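PDB 3FTB: histidinol-phosphate aminotransferase from Clostridium acetobutylicum, which probably acts as a pyridoxal 5'-phosphate-dependent aminotransferase, using the cofactor to move amino groups between substrates. Local coordinates for residues G39-F44 with I256-D261. Sequence-based numbering, arbitrary orientation.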
loop_
_atom_site.group_PDB
_atom_site.type_symbol
_atom_site.label_atom_id
_atom_site.label_comp_id
_atom_site.label_asym_id
_atom_site.label_seq_id
_atom_site.Cartn_x
_atom_site.Cartn_y
_atom_site.Cartn_z
ATOM N N GLY A 39 -5.392 -22.341 6.721
ATOM C CA GLY A 39 -5.972 -21.568 5.638
ATOM C C GLY A 39 -6.679 -20.274 5.996
ATOM O O GLY A 39 -6.686 -19.844 7.149
ATOM N N ILE A 40 -7.284 -19.668 4.975
ATOM C CA ILE A 40 -8.006 -18.403 5.076
ATOM C C ILE A 40 -9.249 -18.540 5.951
ATOM O O ILE A 40 -10.008 -19.493 5.795
ATOM C CB ILE A 40 -8.425 -17.929 3.662
ATOM C CG1 ILE A 40 -7.189 -17.810 2.756
ATOM C CG2 ILE A 40 -9.215 -16.625 3.725
ATOM C CD1 ILE A 40 -7.501 -17.814 1.261
ATOM N N PRO A 41 -9.455 -17.590 6.881
ATOM C CA PRO A 41 -10.639 -17.617 7.750
ATOM C C PRO A 41 -11.932 -17.757 6.954
ATOM O O PRO A 41 -12.139 -17.094 5.926
ATOM C CB PRO A 41 -10.595 -16.255 8.449
ATOM C CG PRO A 41 -9.159 -15.916 8.481
ATOM C CD PRO A 41 -8.570 -16.458 7.200
ATOM N N LYS A 42 -12.804 -18.632 7.433
ATOM C CA LYS A 42 -14.034 -18.905 6.725
ATOM C C LYS A 42 -14.883 -17.644 6.670
ATOM O O LYS A 42 -15.792 -17.536 5.850
ATOM C CB LYS A 42 -14.774 -20.064 7.390
ATOM C CG LYS A 42 -14.023 -21.386 7.279
ATOM C CD LYS A 42 -14.876 -22.583 7.687
ATOM C CE LYS A 42 -14.110 -23.902 7.558
ATOM N NZ LYS A 42 -13.056 -24.041 8.599
ATOM N N SER A 43 -14.564 -16.679 7.529
ATOM C CA SER A 43 -15.336 -15.445 7.618
ATOM C C SER A 43 -14.949 -14.423 6.544
ATOM O O SER A 43 -15.597 -13.386 6.390
ATOM C CB SER A 43 -15.194 -14.826 9.009
ATOM O OG SER A 43 -13.853 -14.451 9.278
ATOM N N PHE A 44 -13.893 -14.711 5.798
ATOM C CA PHE A 44 -13.511 -13.828 4.714
ATOM C C PHE A 44 -14.312 -14.154 3.461
ATOM O O PHE A 44 -14.742 -13.262 2.733
ATOM C CB PHE A 44 -12.024 -13.932 4.410
ATOM C CG PHE A 44 -11.596 -13.049 3.285
ATOM C CD1 PHE A 44 -11.722 -13.471 1.966
ATOM C CD2 PHE A 44 -11.106 -11.778 3.536
ATOM C CE1 PHE A 44 -11.348 -12.653 0.919
ATOM C CE2 PHE A 44 -10.723 -10.958 2.496
ATOM C CZ PHE A 44 -10.848 -11.395 1.184
ATOM N N ILE A 256 -12.085 -6.248 9.424
ATOM C CA ILE A 256 -13.376 -5.935 10.025
ATOM C C ILE A 256 -14.159 -7.205 10.395
ATOM O O ILE A 256 -14.869 -7.238 11.405
ATOM C CB ILE A 256 -14.192 -4.944 9.128
ATOM C CG1 ILE A 256 -13.629 -3.519 9.298
ATOM C CG2 ILE A 256 -15.679 -5.018 9.448
ATOM C CD1 ILE A 256 -14.216 -2.434 8.387
ATOM N N ASN A 257 -13.970 -8.262 9.605
ATOM C CA ASN A 257 -14.745 -9.492 9.744
ATOM C C ASN A 257 -13.974 -10.688 10.320
ATOM O O ASN A 257 -14.567 -11.620 10.863
ATOM C CB ASN A 257 -15.350 -9.859 8.384
ATOM C CG ASN A 257 -16.291 -8.780 7.860
ATOM O OD1 ASN A 257 -17.382 -8.591 8.383
ATOM N ND2 ASN A 257 -15.866 -8.070 6.825
ATOM N N CYS A 258 -12.652 -10.647 10.212
ATOM C CA CYS A 258 -11.827 -11.797 10.561
ATOM C C CYS A 258 -11.263 -11.757 11.969
ATOM O O CYS A 258 -10.949 -12.797 12.526
ATOM C CB CYS A 258 -10.715 -12.004 9.527
ATOM S SG CYS A 258 -11.402 -12.375 7.900
ATOM N N LEU A 259 -11.150 -10.571 12.555
ATOM C CA LEU A 259 -10.620 -10.469 13.917
ATOM C C LEU A 259 -11.646 -10.875 14.985
ATOM O O LEU A 259 -11.287 -11.118 16.149
ATOM C CB LEU A 259 -10.087 -9.057 14.199
ATOM C CG LEU A 259 -8.960 -8.523 13.313
ATOM C CD1 LEU A 259 -8.499 -7.187 13.854
ATOM C CD2 LEU A 259 -7.808 -9.509 13.287
ATOM N N LYS A 260 -12.916 -10.942 14.579
ATOM C CA LYS A 260 -14.008 -11.343 15.469
ATOM C C LYS A 260 -14.172 -12.841 15.383
ATOM O O LYS A 260 -14.836 -13.440 16.221
ATOM C CB LYS A 260 -15.333 -10.701 15.048
ATOM C CG LYS A 260 -15.360 -9.190 15.053
ATOM C CD LYS A 260 -16.344 -8.686 14.006
ATOM C CE LYS A 260 -17.455 -9.704 13.775
ATOM N NZ LYS A 260 -18.340 -9.353 12.632
ATOM N N ASP A 261 -13.571 -13.421 14.344
ATOM C CA ASP A 261 -13.645 -14.844 14.037
ATOM C C ASP A 261 -13.000 -15.699 15.132
ATOM O O ASP A 261 -11.959 -16.327 14.925
ATOM C CB ASP A 261 -12.965 -15.101 12.686
ATOM C CG ASP A 261 -13.395 -16.402 12.051
ATOM O OD1 ASP A 261 -14.059 -17.217 12.738
ATOM O OD2 ASP A 261 -13.065 -16.606 10.862
HETATM O O HOH W 1 -12.902 -19.816 9.828
#
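The turn that enters the short helix 42-45 comes up against the bend between helices 249-257 and 262-285, the backbones nearest at Ser43 and Cys258, whose CA atoms lie 5.9 Å apart. The one direct hydrogen bond across the contact comes from Ser43: a chi1 of 63° tucks OG into the crowded position over its own backbone, and from there OG donates to Asp261 OD2 at 2.8 Å, coming in 48° off the carboxylate plane. The same OD2 is weakly bridged to the backbone of the turn by a water, which accepts from Lys42 N at 2.7 Å. Asp261 is the N-cap of helix 262-285, and its other oxygen, OD1, takes a weak hydrogen bond from Tyr264 N, so one carboxylate serves both the helix start and the turn. Beside this polar pair, Cys258 SG sits against Phe44 CB at 3.9 Å and Pro41 CB at 4.0 Å, lying near the plane of the Phe44 ring at its edge. Phe44 also packs on Met253, and on Leu55 of the second subunit, placing the contact next to the dimer interface. This is an Asp N-cap whose second carboxylate oxygen binds a serine from a neighbouring turn, within a class I/II aminotransferase fold.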